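Local coordinates for protein putative oxidoreductase (Pseudomonas putida, PDB 3L6D) that probably binds NADP and acts as an oxidoreductase with a Rossmann-type nucleotide-binding domain and a helical, reductive aminase-like C-terminal domain, at residues I23-L28 against V35-R40; A240-H245 against Q274-M279; M126-P131 against V178-A183; A78-L83 against Q112-Q117; E192-G197 against R209-T214. All coordinates share one frame; numbering follows the deposited sequence.

Interaction 1 of 5, residues I23-L28 against V35-R40; sequences IMAQVL and VAIWNR
Leu28 N bonds to Met24 O at 2.9 Å, part of the helical ladder that holds Leu28 and Ala25 on the face turned to Val35 and Ile37. This is the first beta-alpha-beta unit of the Rossmann fold: strand 12-15 leads through a glycine-rich turn, probably the GxGxxG dinucleotide signature of Gly16, Gly18 and Gly21, into helix 19-30 and back to strand 35-38. The short segments run nearly antiparallel, at 162°, with their axes 9.4 Å apart.

Small apolar groups fill the interface. Val35 has CG1 opposite its backbone N (chi1 -174°) and CG2 beside that nitrogen, which puts CG1 toward Ala25 and CG2 toward Leu28. CG2 meets Leu28 CB at 4.0 Å, while CG1 stands 4.4 Å from Ala25 CB. That one methyl of Ala25 also faces the next inward-pointing residue of the strand, because Ile37 presents its CG2 branch. Leu48 of helix 42-50 closes over both Ala25 and Ile37. On the side of the sheet's centre, Val35 rests on Val12 and Val14, and Leu28 on Ile70. Ile37 CG2 stands 4.4 Å from Ala25 CB, the same distance as Val35 CG1.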
# COMPACT_ATOMS: atom_id res chain seq x y z
N ILE B 23 10.46 -13.99 21.23
CA ILE B 23 10.01 -12.60 21.37
C ILE B 23 8.68 -12.48 22.11
O ILE B 23 8.48 -11.54 22.86
CB ILE B 23 10.04 -11.71 20.07
CG1 ILE B 23 10.02 -10.20 20.46
CG2 ILE B 23 8.84 -11.90 19.22
CD1 ILE B 23 11.33 -9.62 20.89
N MSE B 24 7.78 -13.42 21.88
CA MSE B 24 6.52 -13.40 22.60
C MSE B 24 6.75 -13.50 24.12
O MSE B 24 6.20 -12.70 24.91
CB MSE B 24 5.65 -14.53 22.10
CG MSE B 24 5.09 -14.24 20.72
SE MSE B 24 3.92 -15.71 20.18
CE MSE B 24 3.01 -14.93 18.60
N ALA B 25 7.59 -14.45 24.52
CA ALA B 25 7.93 -14.58 25.95
C ALA B 25 8.56 -13.28 26.49
O ALA B 25 8.19 -12.84 27.58
CB ALA B 25 8.83 -15.80 26.21
N GLN B 26 9.50 -12.69 25.76
CA GLN B 26 10.16 -11.47 26.26
C GLN B 26 9.17 -10.34 26.42
O GLN B 26 9.18 -9.63 27.44
CB GLN B 26 11.28 -11.03 25.30
CG GLN B 26 12.50 -11.93 25.29
CD GLN B 26 13.51 -11.56 24.19
OE1 GLN B 26 14.74 -11.62 24.42
NE2 GLN B 26 13.02 -11.19 23.02
N VAL B 27 8.31 -10.16 25.41
CA VAL B 27 7.31 -9.08 25.45
C VAL B 27 6.39 -9.26 26.67
O VAL B 27 6.17 -8.32 27.48
CB VAL B 27 6.53 -9.00 24.08
CG1 VAL B 27 5.14 -8.40 24.23
CG2 VAL B 27 7.34 -8.18 23.08
N LEU B 28 5.90 -10.49 26.82
CA LEU B 28 5.03 -10.80 27.95
C LEU B 28 5.74 -10.59 29.30
O LEU B 28 5.15 -10.00 30.21
CB LEU B 28 4.45 -12.22 27.82
CG LEU B 28 3.57 -12.42 26.60
CD1 LEU B 28 3.36 -13.95 26.39
CD2 LEU B 28 2.21 -11.68 26.81
N VAL B 35 5.80 -15.69 33.52
CA VAL B 35 5.88 -16.59 32.32
C VAL B 35 6.69 -17.86 32.61
O VAL B 35 7.83 -17.78 33.10
CB VAL B 35 6.53 -15.85 31.11
CG1 VAL B 35 6.46 -16.74 29.81
CG2 VAL B 35 5.87 -14.48 30.83
N ALA B 36 6.12 -19.01 32.25
CA ALA B 36 6.84 -20.26 32.35
C ALA B 36 7.09 -20.75 30.93
O ALA B 36 6.30 -20.47 30.03
CB ALA B 36 6.02 -21.28 33.16
N ILE B 37 8.22 -21.42 30.73
CA ILE B 37 8.63 -21.84 29.36
C ILE B 37 9.13 -23.26 29.38
O ILE B 37 9.56 -23.81 30.44
CB ILE B 37 9.76 -20.93 28.77
CG1 ILE B 37 11.03 -21.05 29.64
CG2 ILE B 37 9.25 -19.43 28.58
CD1 ILE B 37 12.26 -20.39 29.04
N TRP B 38 9.11 -23.86 28.19
CA TRP B 38 9.74 -25.14 27.97
C TRP B 38 10.20 -25.13 26.53
O TRP B 38 9.53 -24.57 25.67
CB TRP B 38 8.77 -26.32 28.18
CG TRP B 38 9.43 -27.68 27.89
CD1 TRP B 38 10.10 -28.49 28.77
CD2 TRP B 38 9.49 -28.32 26.62
NE1 TRP B 38 10.57 -29.62 28.12
CE2 TRP B 38 10.20 -29.54 26.80
CE3 TRP B 38 8.99 -28.01 25.36
CZ2 TRP B 38 10.45 -30.42 25.74
CZ3 TRP B 38 9.25 -28.88 24.30
CH2 TRP B 38 9.96 -30.07 24.50
N ASN B 39 11.35 -25.73 26.29
CA ASN B 39 11.84 -25.93 24.97
C ASN B 39 12.92 -26.97 24.91
O ASN B 39 13.22 -27.65 25.90
CB ASN B 39 12.45 -24.66 24.46
CG ASN B 39 12.46 -24.61 22.98
OD1 ASN B 39 11.41 -24.45 22.38
ND2 ASN B 39 13.62 -24.78 22.38
N ARG B 40 13.54 -27.06 23.73
CA ARG B 40 14.74 -27.87 23.49
C ARG B 40 15.99 -26.99 23.23
O ARG B 40 17.03 -27.48 22.77
CB ARG B 40 14.49 -28.81 22.30
CG ARG B 40 13.15 -29.59 22.38
CD ARG B 40 13.10 -30.71 21.31
NE ARG B 40 11.90 -31.55 21.34
CZ ARG B 40 11.89 -32.85 21.64
NH1 ARG B 40 13.02 -33.50 21.93
NH2 ARG B 40 10.74 -33.53 21.64

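Interaction 2 of 5, residues A240-H245 against Q274-M279; sequences ARLDVH and QRAAAM
A first torsion of -168° swings CG of Leu242 opposite the backbone N, and both methyls of the leucine thereby reach the helix carrying Ala276 and Ala277. CD1 packs on Ala276 CB at 3.9 Å. The other methyl lies against the backbone: Leu242 CD2 is 3.5 Å from Ala277 N and 3.8 Å from Ala277 CB. Two consecutive alanines thus make a shallow seat into which a single branched side chain fits closely.

In the fold, the start of helix 242-259 meets the last third of helix 264-281, two neighbouring helices of the all-helical C-terminal domain related to that of 6-phosphogluconate dehydrogenase. Arg241 is the N-cap of the first. Its NE points at Asp243 OD2 on the syn side (2.8 Å, 169°), within a salt bridge that ties the cap residue to the first turn. Arg241 O is held twice, by His245 N and by His245 ND1, from opposite faces of the carbonyl plane. The bond from His245 ND1 to Arg241 O measures 2.8 Å, with the oxygen in the plane of the imidazole. With the ring fixed in this way, His245 NE2 is hydrogen-bonded to Tyr130 OH of the second subunit.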
# COMPACT_ATOMS: atom_id res chain seq x y z
N ALA B 240 -13.13 8.76 -10.91
CA ALA B 240 -12.05 7.92 -11.33
C ALA B 240 -12.51 6.82 -12.25
O ALA B 240 -12.62 5.71 -11.81
CB ALA B 240 -11.40 7.36 -10.15
N ARG B 241 -12.80 7.11 -13.50
CA ARG B 241 -13.30 6.09 -14.40
C ARG B 241 -12.35 4.95 -14.62
O ARG B 241 -11.20 5.13 -14.80
CB ARG B 241 -13.66 6.70 -15.75
CG ARG B 241 -14.87 7.55 -15.72
CD ARG B 241 -15.21 8.10 -17.07
NE ARG B 241 -15.33 7.07 -18.07
CZ ARG B 241 -16.43 6.86 -18.76
NH1 ARG B 241 -17.49 7.60 -18.54
NH2 ARG B 241 -16.46 5.90 -19.67
N LEU B 242 -12.89 3.76 -14.65
CA LEU B 242 -12.08 2.59 -14.92
C LEU B 242 -11.43 2.65 -16.32
O LEU B 242 -10.25 2.32 -16.44
CB LEU B 242 -12.90 1.31 -14.72
CG LEU B 242 -12.10 0.01 -14.70
CD1 LEU B 242 -12.65 -0.89 -13.64
CD2 LEU B 242 -12.15 -0.65 -16.09
N ASP B 243 -12.17 3.07 -17.35
CA ASP B 243 -11.59 3.08 -18.70
C ASP B 243 -10.44 4.06 -18.85
O ASP B 243 -9.46 3.75 -19.49
CB ASP B 243 -12.63 3.26 -19.83
CG ASP B 243 -13.49 4.52 -19.69
OD1 ASP B 243 -14.50 4.57 -20.41
OD2 ASP B 243 -13.21 5.43 -18.88
N VAL B 244 -10.57 5.23 -18.22
CA VAL B 244 -9.49 6.22 -18.10
C VAL B 244 -8.25 5.64 -17.41
O VAL B 244 -7.11 5.83 -17.88
CB VAL B 244 -10.00 7.48 -17.32
CG1 VAL B 244 -8.88 8.47 -17.10
CG2 VAL B 244 -11.17 8.14 -18.10
N HIS B 245 -8.45 4.89 -16.33
CA HIS B 245 -7.34 4.21 -15.67
C HIS B 245 -6.72 3.16 -16.58
O HIS B 245 -5.49 3.06 -16.66
CB HIS B 245 -7.76 3.57 -14.33
CG HIS B 245 -7.90 4.55 -13.20
ND1 HIS B 245 -8.95 5.44 -13.12
CD2 HIS B 245 -7.13 4.77 -12.11
CE1 HIS B 245 -8.82 6.16 -12.02
NE2 HIS B 245 -7.73 5.78 -11.39
N GLN B 274 -7.71 -3.98 -17.87
CA GLN B 274 -8.14 -4.08 -19.27
C GLN B 274 -9.34 -5.04 -19.33
O GLN B 274 -10.39 -4.71 -19.88
CB GLN B 274 -6.99 -4.52 -20.18
CG GLN B 274 -5.82 -3.51 -20.29
CD GLN B 274 -6.12 -2.27 -21.14
OE1 GLN B 274 -7.09 -2.25 -21.90
NE2 GLN B 274 -5.29 -1.24 -21.02
N ARG B 275 -9.21 -6.20 -18.68
CA ARG B 275 -10.30 -7.17 -18.67
C ARG B 275 -11.61 -6.65 -18.02
O ARG B 275 -12.70 -6.88 -18.57
CB ARG B 275 -9.88 -8.48 -18.03
CG ARG B 275 -10.79 -9.63 -18.42
CD ARG B 275 -10.53 -10.82 -17.56
NE ARG B 275 -11.01 -10.58 -16.21
CZ ARG B 275 -11.89 -11.34 -15.58
NH1 ARG B 275 -12.37 -12.42 -16.18
NH2 ARG B 275 -12.25 -11.03 -14.34
N ALA B 276 -11.52 -5.96 -16.88
CA ALA B 276 -12.67 -5.29 -16.28
C ALA B 276 -13.32 -4.33 -17.29
O ALA B 276 -14.56 -4.27 -17.41
CB ALA B 276 -12.27 -4.53 -15.00
N ALA B 277 -12.47 -3.59 -18.02
CA ALA B 277 -12.96 -2.70 -19.09
C ALA B 277 -13.73 -3.48 -20.16
O ALA B 277 -14.82 -3.07 -20.56
CB ALA B 277 -11.81 -1.92 -19.70
N ALA B 278 -13.18 -4.61 -20.60
CA ALA B 278 -13.81 -5.40 -21.66
C ALA B 278 -15.10 -6.07 -21.16
O ALA B 278 -15.88 -6.58 -21.95
CB ALA B 278 -12.83 -6.46 -22.19
N MSE B 279 -15.31 -6.05 -19.84
CA MSE B 279 -16.48 -6.69 -19.25
C MSE B 279 -17.64 -5.72 -19.03
O MSE B 279 -18.66 -6.11 -18.47
CB MSE B 279 -16.13 -7.38 -17.93
CG MSE B 279 -15.49 -8.76 -18.06
SE MSE B 279 -14.93 -9.53 -16.32
CE MSE B 279 -16.71 -9.93 -15.57

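Interaction 3 of 5, residues M126-P131 against V178-A183; sequences MIVAYP and VLHAHA
Val128 and Leu179 point at one another tip to tip, whereas His180 comes across the valine at a slant. The two methyls of Val128 divide the work. CG2 meets Leu179 CD2 at 3.9 Å, and CG1 is 4.1 Å from the same leucine methyl and 4.1 Å from His180 NE2. Leu179 reaches this point because its CG is turned opposite the backbone N (chi1 171°), which carries CD2 out from the helix axis. His180 takes the alternative setting, with CG opposite the carbonyl carbon (chi1 -73°). It leaves the helix to one side of Val128, yet the far end of its ring swings in until NE2 comes near CG1, obliquely. At the other nitrogen of the ring, ND1 is hydrogen-bonded to Ala176 O one turn earlier, a tie that fixes the rotation of the imidazole.

Val128 is the centre of an inverse gamma turn, spanned by a weak bond from Ala129 N to Ile127 O of 2.9 Å. Leu179 leans on Ile142 of the antiparallel neighbour strand 140-145. The second subunit also reaches this region, its Ser215 packing on Leu179 and its Thr189 OG1 hydrogen-bonded to His182 ND1.

The contact therefore lies at the seam where the end of strand 121-128 in the Rossmann domain meets the long helix 169-199 leading into the helical domain, an architecture of the 6-phosphogluconate dehydrogenase type; in relatives of this family the active-site cleft lies between the domains.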
# COMPACT_ATOMS: atom_id res chain seq x y z
N MSE B 126 -3.04 -16.09 14.41
CA MSE B 126 -2.16 -15.60 13.34
C MSE B 126 -1.75 -14.18 13.74
O MSE B 126 -2.60 -13.32 13.98
CB MSE B 126 -2.87 -15.59 11.99
CG MSE B 126 -2.83 -16.92 11.22
SE MSE B 126 -4.62 -17.45 10.56
CE MSE B 126 -5.38 -17.21 12.33
N ILE B 127 -0.46 -13.93 13.77
CA ILE B 127 -0.04 -12.61 14.09
C ILE B 127 0.43 -11.89 12.85
O ILE B 127 1.32 -12.33 12.19
CB ILE B 127 0.97 -12.59 15.20
CG1 ILE B 127 1.40 -11.18 15.46
CG2 ILE B 127 2.14 -13.42 14.89
CD1 ILE B 127 1.62 -10.93 16.84
N VAL B 128 -0.21 -10.78 12.54
CA VAL B 128 0.14 -10.04 11.37
C VAL B 128 1.27 -9.09 11.65
O VAL B 128 1.10 -7.92 11.65
CB VAL B 128 -1.06 -9.31 10.82
CG1 VAL B 128 -0.82 -8.91 9.41
CG2 VAL B 128 -2.25 -10.17 10.89
N ALA B 129 2.43 -9.64 11.91
CA ALA B 129 3.56 -8.82 12.23
C ALA B 129 4.85 -9.54 12.05
O ALA B 129 4.88 -10.74 12.08
CB ALA B 129 3.44 -8.36 13.64
N TYR B 130 5.91 -8.80 11.89
CA TYR B 130 7.24 -9.37 12.01
C TYR B 130 7.56 -9.38 13.49
O TYR B 130 6.98 -8.58 14.24
CB TYR B 130 8.25 -8.56 11.18
CG TYR B 130 8.02 -8.72 9.68
CD1 TYR B 130 8.39 -9.89 9.03
CD2 TYR B 130 7.38 -7.73 8.94
CE1 TYR B 130 8.17 -10.06 7.68
CE2 TYR B 130 7.14 -7.89 7.55
CZ TYR B 130 7.55 -9.05 6.94
OH TYR B 130 7.37 -9.24 5.58
N PRO B 131 8.49 -10.27 13.93
CA PRO B 131 8.83 -10.38 15.35
C PRO B 131 9.14 -9.05 15.97
O PRO B 131 8.74 -8.83 17.09
CB PRO B 131 10.09 -11.28 15.34
CG PRO B 131 9.81 -12.23 14.19
CD PRO B 131 9.11 -11.37 13.14
N VAL B 178 -6.47 -13.85 2.17
CA VAL B 178 -6.60 -12.72 1.31
C VAL B 178 -5.92 -11.46 1.91
O VAL B 178 -5.39 -10.63 1.16
CB VAL B 178 -8.13 -12.47 0.94
CG1 VAL B 178 -8.76 -13.79 0.44
CG2 VAL B 178 -8.91 -11.94 2.12
N LEU B 179 -5.91 -11.34 3.24
CA LEU B 179 -5.18 -10.23 3.88
C LEU B 179 -3.68 -10.32 3.55
O LEU B 179 -3.06 -9.31 3.21
CB LEU B 179 -5.36 -10.25 5.40
CG LEU B 179 -4.48 -9.28 6.19
CD1 LEU B 179 -5.10 -7.92 6.10
CD2 LEU B 179 -4.40 -9.71 7.64
N HIS B 180 -3.09 -11.52 3.65
CA HIS B 180 -1.66 -11.64 3.38
C HIS B 180 -1.37 -11.53 1.87
O HIS B 180 -0.32 -10.97 1.50
CB HIS B 180 -1.05 -12.90 4.01
CG HIS B 180 -0.91 -12.81 5.49
ND1 HIS B 180 -1.96 -13.07 6.35
CD2 HIS B 180 0.14 -12.46 6.28
CE1 HIS B 180 -1.55 -12.91 7.60
NE2 HIS B 180 -0.29 -12.51 7.58
N ALA B 181 -2.29 -12.00 1.02
CA ALA B 181 -2.13 -11.81 -0.41
C ALA B 181 -1.99 -10.30 -0.71
O ALA B 181 -1.05 -9.89 -1.40
CB ALA B 181 -3.29 -12.43 -1.22
N HIS B 182 -2.89 -9.48 -0.16
CA HIS B 182 -2.81 -8.04 -0.39
C HIS B 182 -1.55 -7.42 0.19
O HIS B 182 -0.86 -6.63 -0.51
CB HIS B 182 -4.04 -7.30 0.13
CG HIS B 182 -3.84 -5.82 0.26
ND1 HIS B 182 -3.43 -5.03 -0.79
CD2 HIS B 182 -3.93 -5.01 1.34
CE1 HIS B 182 -3.30 -3.78 -0.37
NE2 HIS B 182 -3.62 -3.74 0.91
N ALA B 183 -1.23 -7.78 1.43
CA ALA B 183 -0.14 -7.11 2.16
C ALA B 183 1.16 -7.41 1.48
O ALA B 183 1.96 -6.50 1.21
CB ALA B 183 -0.11 -7.54 3.64

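Interaction 4 of 5, residues A78-L83 against Q112-Q117; sequences ATHEVL and QGLVNQ
Helix segments 78-83 and 112-117 come nearest at Leu83 and Val115, whose CA atoms are 8.6 Å apart, a separation bridged by side chains and not by backbone. Leu114 does most of the bridging. With its CG opposite the backbone N (chi1 -162°), it extends toward the other helix and splits its methyls between two residues three positions apart. CD2 lies 4.1 Å from Leu83 CG. CD1 touches the ring of His80, 4.1 Å from ND1 and 4.2 Å from CE1, at an oblique angle to the imidazole plane. His80 does not leave its helix in the direction of Leu114, but its chi1 of -81° bends the ring round so that the ND1-CE1 side comes close. Leu114 thus fits between the turns of the opposing helix, with Leu83 on the buried side and His80 nearer the surface.

Both helices belong to the layer that packs on the parallel part of the sheet in the Rossmann domain. Earlier on helix 105-117, Leu111 adds a further touch to His80 and Thr79, so the two helices also meet one turn before Leu114. Helix 76-84 follows strand 68-71, and Leu83 and Val82 rest on Phe71 of that strand. Helix 105-117 leads into strand 121-128, where Val115 and Gln112 meet Tyr122.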
# COMPACT_ATOMS: atom_id res chain seq x y z
N ALA B 78 5.79 -31.27 14.73
CA ALA B 78 6.27 -30.83 16.06
C ALA B 78 5.11 -30.65 17.09
O ALA B 78 5.25 -30.97 18.28
CB ALA B 78 7.10 -29.55 15.95
N THR B 79 3.96 -30.16 16.61
CA THR B 79 2.79 -29.96 17.48
C THR B 79 2.30 -31.31 17.98
O THR B 79 2.03 -31.47 19.17
CB THR B 79 1.65 -29.23 16.73
OG1 THR B 79 2.14 -27.99 16.22
CG2 THR B 79 0.44 -28.97 17.64
N HIS B 80 2.21 -32.30 17.09
CA HIS B 80 1.66 -33.59 17.50
C HIS B 80 2.61 -34.30 18.44
O HIS B 80 2.18 -34.92 19.40
CB HIS B 80 1.30 -34.45 16.29
CG HIS B 80 -0.02 -34.09 15.69
ND1 HIS B 80 -1.21 -34.67 16.09
CD2 HIS B 80 -0.35 -33.20 14.71
CE1 HIS B 80 -2.20 -34.17 15.38
NE2 HIS B 80 -1.71 -33.27 14.54
N GLU B 81 3.91 -34.18 18.18
CA GLU B 81 4.95 -34.74 19.05
C GLU B 81 4.88 -34.19 20.51
O GLU B 81 4.89 -34.97 21.50
CB GLU B 81 6.32 -34.45 18.44
CG GLU B 81 7.50 -34.86 19.32
CD GLU B 81 8.85 -34.56 18.68
OE1 GLU B 81 8.96 -33.57 17.92
OE2 GLU B 81 9.80 -35.33 18.96
N VAL B 82 4.78 -32.87 20.62
CA VAL B 82 4.58 -32.22 21.91
C VAL B 82 3.34 -32.78 22.61
O VAL B 82 3.40 -33.17 23.78
CB VAL B 82 4.50 -30.65 21.76
CG1 VAL B 82 3.85 -30.02 22.97
CG2 VAL B 82 5.88 -30.06 21.53
N LEU B 83 2.23 -32.87 21.88
CA LEU B 83 0.94 -33.32 22.43
C LEU B 83 0.91 -34.81 22.79
O LEU B 83 0.07 -35.25 23.60
CB LEU B 83 -0.22 -33.02 21.46
CG LEU B 83 -0.94 -31.65 21.38
CD1 LEU B 83 -1.07 -30.92 22.73
CD2 LEU B 83 -0.23 -30.80 20.41
N GLN B 112 -7.62 -29.03 17.19
CA GLN B 112 -8.77 -28.62 17.95
C GLN B 112 -9.45 -29.86 18.54
O GLN B 112 -9.63 -29.95 19.74
CB GLN B 112 -9.74 -27.83 17.06
CG GLN B 112 -10.81 -27.11 17.86
CD GLN B 112 -11.73 -26.29 16.99
OE1 GLN B 112 -12.54 -26.84 16.26
NE2 GLN B 112 -11.61 -24.99 17.06
N GLY B 113 -9.77 -30.85 17.70
CA GLY B 113 -10.39 -32.10 18.18
C GLY B 113 -9.63 -32.78 19.30
O GLY B 113 -10.21 -33.18 20.31
N LEU B 114 -8.32 -32.90 19.11
CA LEU B 114 -7.44 -33.51 20.09
C LEU B 114 -7.45 -32.77 21.43
O LEU B 114 -7.59 -33.38 22.50
CB LEU B 114 -6.01 -33.53 19.54
CG LEU B 114 -4.97 -34.48 20.16
CD1 LEU B 114 -3.88 -34.90 19.15
CD2 LEU B 114 -4.34 -33.91 21.39
N VAL B 115 -7.28 -31.45 21.38
CA VAL B 115 -7.26 -30.65 22.60
C VAL B 115 -8.63 -30.73 23.31
O VAL B 115 -8.72 -30.89 24.56
CB VAL B 115 -6.82 -29.19 22.29
CG1 VAL B 115 -7.02 -28.28 23.48
CG2 VAL B 115 -5.32 -29.16 21.83
N ASN B 116 -9.69 -30.64 22.51
CA ASN B 116 -11.04 -30.74 23.05
C ASN B 116 -11.33 -32.09 23.67
O ASN B 116 -11.96 -32.16 24.72
CB ASN B 116 -12.10 -30.48 21.99
CG ASN B 116 -12.15 -29.04 21.55
OD1 ASN B 116 -12.78 -28.75 20.54
ND2 ASN B 116 -11.50 -28.13 22.27
N GLN B 117 -10.88 -33.15 23.00
CA GLN B 117 -11.07 -34.51 23.49
C GLN B 117 -10.48 -34.65 24.88
O GLN B 117 -11.00 -35.41 25.69
CB GLN B 117 -10.38 -35.51 22.56
CG GLN B 117 -10.79 -36.94 22.75
CD GLN B 117 -10.75 -37.71 21.44
OE1 GLN B 117 -9.99 -37.35 20.51
NE2 GLN B 117 -11.57 -38.76 21.34

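Interaction 5 of 5, residues E192-G197 against R209-T214; sequences EAVGAG and RLLLET
Two consecutive helices of the all-helical C-terminal domain, 169-199 and 204-232, meet here close to the short connection between them, and the contact narrows to one methyl group. Leu211 places CD1 against Ala193 and Val194, lying 4.1 Å from Ala193 CB and equally 4.1 Å from Val194 CG2. The alanine methyl, the small group of the three, points at it directly, while Val194 crosses the leucine obliquely, meeting it with CG2. Leu211 itself has a chi1 of -148°, some way from a staggered value, and it also touches Phe190, one turn back on the first helix. The CA atoms of Val194 and Leu211 are 7.6 Å apart.

Glu192 is buried, and its carboxylate is used at both oxygens: OE1 takes Val265 N and OE2 takes Phe266 N, in the opening turn of helix 264-281, where the partial positive charge of a helix start would probably favour the negative group. Arg209 NH1 forms a salt bridge with Glu231 OE1 of the second subunit, and His182 of that subunit packs on Ala193, so the helix pair also lines the dimer interface. Within the second helix, Leu210 O is gripped twice by Thr214, by its N at 2.9 Å and by its OG1 at 2.7 Å, the two donors arriving from opposite faces of the carbonyl plane.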
# COMPACT_ATOMS: atom_id res chain seq x y z
N GLU B 192 9.16 -3.90 -7.18
CA GLU B 192 9.16 -3.88 -8.65
C GLU B 192 9.35 -2.44 -9.22
O GLU B 192 10.11 -2.24 -10.16
CB GLU B 192 7.91 -4.59 -9.23
CG GLU B 192 7.81 -4.58 -10.77
CD GLU B 192 6.58 -5.28 -11.34
OE1 GLU B 192 6.61 -6.52 -11.51
OE2 GLU B 192 5.59 -4.59 -11.67
N ALA B 193 8.66 -1.46 -8.64
CA ALA B 193 8.70 -0.08 -9.14
C ALA B 193 10.04 0.54 -8.84
O ALA B 193 10.64 1.18 -9.72
CB ALA B 193 7.55 0.76 -8.55
N VAL B 194 10.55 0.32 -7.63
CA VAL B 194 11.91 0.75 -7.28
C VAL B 194 12.99 0.13 -8.20
O VAL B 194 13.89 0.82 -8.71
CB VAL B 194 12.21 0.46 -5.78
CG1 VAL B 194 13.70 0.67 -5.47
CG2 VAL B 194 11.39 1.39 -4.89
N GLY B 195 12.88 -1.18 -8.43
CA GLY B 195 13.80 -1.87 -9.33
C GLY B 195 13.70 -1.31 -10.73
O GLY B 195 14.71 -1.16 -11.41
N ALA B 196 12.48 -1.00 -11.16
CA ALA B 196 12.24 -0.39 -12.48
C ALA B 196 12.89 0.99 -12.56
O ALA B 196 13.45 1.36 -13.62
CB ALA B 196 10.74 -0.31 -12.80
N GLY B 197 12.85 1.74 -11.46
CA GLY B 197 13.54 3.04 -11.37
C GLY B 197 15.02 2.92 -11.71
O GLY B 197 15.58 3.77 -12.42
N ARG B 209 13.09 6.13 -0.92
CA ARG B 209 12.41 6.97 0.07
C ARG B 209 11.45 7.97 -0.58
O ARG B 209 10.33 8.18 -0.10
CB ARG B 209 13.37 7.71 1.00
CG ARG B 209 12.66 8.59 2.02
CD ARG B 209 13.54 8.86 3.21
NE ARG B 209 13.39 7.77 4.17
CZ ARG B 209 14.30 7.43 5.08
NH1 ARG B 209 15.46 8.08 5.15
NH2 ARG B 209 14.05 6.42 5.91
N LEU B 210 11.89 8.59 -1.68
CA LEU B 210 11.02 9.51 -2.42
C LEU B 210 9.78 8.81 -2.96
O LEU B 210 8.69 9.39 -2.92
CB LEU B 210 11.75 10.19 -3.57
CG LEU B 210 11.00 11.39 -4.17
CD1 LEU B 210 10.73 12.49 -3.10
CD2 LEU B 210 11.71 12.00 -5.41
N LEU B 211 9.92 7.59 -3.45
CA LEU B 211 8.77 6.88 -4.01
C LEU B 211 7.74 6.62 -2.91
O LEU B 211 6.56 6.92 -3.07
CB LEU B 211 9.18 5.57 -4.70
CG LEU B 211 8.31 5.16 -5.91
CD1 LEU B 211 9.00 4.15 -6.83
CD2 LEU B 211 6.97 4.61 -5.46
N LEU B 212 8.20 6.11 -1.78
CA LEU B 212 7.32 5.90 -0.65
C LEU B 212 6.63 7.18 -0.15
O LEU B 212 5.40 7.22 0.04
CB LEU B 212 8.09 5.21 0.50
CG LEU B 212 7.25 4.90 1.75
CD1 LEU B 212 6.17 3.87 1.40
CD2 LEU B 212 8.10 4.40 2.91
N GLU B 213 7.41 8.22 0.06
CA GLU B 213 6.87 9.45 0.64
C GLU B 213 5.89 10.16 -0.32
O GLU B 213 4.88 10.69 0.13
CB GLU B 213 7.98 10.34 1.20
CG GLU B 213 8.75 9.53 2.32
CD GLU B 213 9.75 10.30 3.18
OE1 GLU B 213 10.26 11.36 2.75
OE2 GLU B 213 10.07 9.76 4.29
N THR B 214 6.14 10.06 -1.63
CA THR B 214 5.34 10.78 -2.63
C THR B 214 4.03 10.04 -2.96
O THR B 214 3.07 10.65 -3.43
CB THR B 214 6.20 11.12 -3.90
OG1 THR B 214 7.43 11.75 -3.47
CG2 THR B 214 5.48 12.12 -4.77

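Overall arrangement
Along the chain the contacts come in series, 1, 4, 3, 5 and 2. Interactions 1 and 4 belong to the Rossmann domain, with centres 20 Å apart, and interaction 3 reaches the same sheet as interaction 1, touching it through Ile23 and Pro131. Interactions 3 and 5 share helix 169-199, with centres 22 Å apart, so this helix carries the chain from the nucleotide-binding domain into the helical one. The centre of interaction 2 is about 25 Å from that of interaction 5 and about 51 Å from that of interaction 1, on the other side of the chain's centre. Interactions 2, 3 and 5 all touch the second subunit, which places the dimer interface along the helical half and the junction.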